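Local coordinates for surface glycoprotein (Trypanosoma brucei, PDB 5KLH), which is a procyclic-stage surface antigen whose bilobed ectodomain, the part described here, is a putative sensor on the insect form of the trypanosome, at residues Gly31-Val36 / Thr58-Pro63. Residues are numbered along the deposited sequence; the frame is centred on the assembly and turned at random.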
loop_
_atom_site.group_PDB
_atom_site.type_symbol
_atom_site.label_atom_id
_atom_site.label_comp_id
_atom_site.label_asym_id
_atom_site.label_seq_id
_atom_site.Cartn_x
_atom_site.Cartn_y
_atom_site.Cartn_z
ATOM N N GLY A 31 -14.466 -11.773 14.695
ATOM C CA GLY A 31 -13.320 -12.464 15.255
ATOM C C GLY A 31 -12.404 -11.493 15.974
ATOM O O GLY A 31 -12.868 -10.513 16.564
ATOM N N THR A 32 -11.102 -11.761 15.930
ATOM C CA THR A 32 -10.126 -10.915 16.620
ATOM C C THR A 32 -8.878 -10.656 15.793
ATOM O O THR A 32 -8.511 -11.455 14.932
ATOM C CB THR A 32 -9.675 -11.523 17.972
ATOM O OG1 THR A 32 -9.251 -12.877 17.767
ATOM C CG2 THR A 32 -10.797 -11.494 19.000
ATOM N N PHE A 33 -8.232 -9.532 16.080
ATOM C CA PHE A 33 -6.890 -9.239 15.605
ATOM C C PHE A 33 -6.012 -9.166 16.847
ATOM O O PHE A 33 -6.195 -8.274 17.668
ATOM C CB PHE A 33 -6.824 -7.917 14.826
ATOM C CG PHE A 33 -7.499 -7.950 13.476
ATOM C CD1 PHE A 33 -6.828 -8.436 12.357
ATOM C CD2 PHE A 33 -8.781 -7.449 13.316
ATOM C CE1 PHE A 33 -7.449 -8.447 11.102
ATOM C CE2 PHE A 33 -9.398 -7.456 12.071
ATOM C CZ PHE A 33 -8.737 -7.942 10.968
ATOM N N SER A 34 -5.076 -10.101 16.983
ATOM C CA SER A 34 -4.230 -10.187 18.169
ATOM C C SER A 34 -5.062 -9.999 19.446
ATOM O O SER A 34 -4.739 -9.154 20.293
ATOM C CB SER A 34 -3.101 -9.154 18.101
ATOM O OG SER A 34 -2.242 -9.455 17.011
ATOM N N ASP A 35 -6.141 -10.780 19.528
ATOM C CA ASP A 35 -7.060 -10.831 20.665
ATOM C C ASP A 35 -7.904 -9.573 20.859
ATOM O O ASP A 35 -8.671 -9.488 21.821
ATOM C CB ASP A 35 -6.290 -11.131 21.945
ATOM C CG ASP A 35 -5.466 -12.383 21.831
ATOM O OD1 ASP A 35 -6.034 -13.423 21.436
ATOM O OD2 ASP A 35 -4.250 -12.311 22.099
ATOM N N VAL A 36 -7.801 -8.608 19.948
ATOM C CA VAL A 36 -8.717 -7.468 20.008
ATOM C C VAL A 36 -9.945 -7.734 19.138
ATOM O O VAL A 36 -9.816 -8.152 17.988
ATOM C CB VAL A 36 -8.039 -6.158 19.559
ATOM C CG1 VAL A 36 -9.014 -4.984 19.684
ATOM C CG2 VAL A 36 -6.800 -5.887 20.392
ATOM N N THR A 58 -13.082 -5.749 7.775
ATOM C CA THR A 58 -13.181 -5.930 9.214
ATOM C C THR A 58 -11.919 -5.352 9.860
ATOM O O THR A 58 -10.834 -5.381 9.259
ATOM C CB THR A 58 -13.411 -7.403 9.579
ATOM O OG1 THR A 58 -13.784 -7.500 10.952
ATOM C CG2 THR A 58 -12.158 -8.246 9.338
ATOM N N GLU A 59 -12.069 -4.769 11.051
ATOM C CA GLU A 59 -10.987 -3.967 11.631
ATOM C C GLU A 59 -10.911 -4.049 13.140
ATOM O O GLU A 59 -11.906 -4.309 13.810
ATOM C CB GLU A 59 -11.131 -2.488 11.232
ATOM C CG GLU A 59 -12.405 -1.798 11.755
ATOM C CD GLU A 59 -12.285 -1.274 13.184
ATOM O OE1 GLU A 59 -13.339 -1.004 13.810
ATOM O OE2 GLU A 59 -11.146 -1.112 13.682
ATOM N N ALA A 60 -9.718 -3.799 13.663
ATOM C CA ALA A 60 -9.538 -3.598 15.080
ATOM C C ALA A 60 -8.308 -2.735 15.269
ATOM O O ALA A 60 -7.411 -2.733 14.420
ATOM C CB ALA A 60 -9.405 -4.944 15.813
ATOM N N THR A 61 -8.284 -1.984 16.365
ATOM C CA THR A 61 -7.107 -1.206 16.743
ATOM C C THR A 61 -6.272 -2.042 17.701
ATOM O O THR A 61 -6.744 -2.431 18.770
ATOM C CB THR A 61 -7.501 0.122 17.397
ATOM O OG1 THR A 61 -8.251 0.897 16.458
ATOM C CG2 THR A 61 -6.265 0.912 17.807
ATOM N N VAL A 62 -5.046 -2.358 17.291
ATOM C CA VAL A 62 -4.169 -3.204 18.078
ATOM C C VAL A 62 -3.142 -2.356 18.804
ATOM O O VAL A 62 -2.417 -1.598 18.179
ATOM C CB VAL A 62 -3.446 -4.238 17.188
ATOM C CG1 VAL A 62 -2.528 -5.089 18.021
ATOM C CG2 VAL A 62 -4.471 -5.109 16.466
ATOM N N PRO A 63 -3.084 -2.466 20.136
ATOM C CA PRO A 63 -2.053 -1.677 20.816
ATOM C C PRO A 63 -0.658 -2.181 20.469
ATOM O O PRO A 63 -0.477 -3.376 20.278
ATOM C CB PRO A 63 -2.372 -1.892 22.300
ATOM C CG PRO A 63 -3.082 -3.226 22.336
ATOM C CD PRO A 63 -3.879 -3.287 21.066
#
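Ser34 OG is gripped by two backbone groups of strand 72-79, the N of Lys76 and the O of Val74, while its CB lies 4.1 Å from Val62 CG1 at the edge of an apolar contact. Phe33 and Val36 carry that contact from the side of 31-36. With CG anti to its own carbonyl carbon (chi1 -70°), the Phe33 ring extends along strand 58-63 toward that segment's start. Its CD2 lies 3.6 Å from Ala60 CB, its CE2 passes Glu59 CA, and the tip, CZ, reaches Thr58 O at 3.7 Å and Thr58 CG2 just beyond; the ring meets this row obliquely. Thr58 OG1 hydrogen-bonds to Trp29 O, and CG2 is the branch turned to the ring. At the other end of the residue, Phe33 CB rests against Val62 CG2 at 4.0 Å.

Phe33 to Val36 form a type I' turn closing a beta-hairpin between strands 31-33 and 36-47, with Phe33 N bonded to Val36 O and Val36 N to Phe33 O, both at 2.8 Å. Strand 36-47 pairs antiparallel with both 31-33 and 51-63, so the segments run in broadly the same direction, at 42°, and meet through side chains within one mixed, curled sheet. Val200 and Leu202 of strand 197-204, with Val77 and Ile79 of strand 72-79, also touch the buried Phe33.

Both methyls of Val36 pack against Thr61 O, CG1 at 3.5 Å. CG1 also reaches Ala60 CB, whereas CG2 meets Pro63 CD at 4.0 Å, the two side chains running past each other in opposite directions. The carboxylate of Glu59 forms a salt bridge with Arg41.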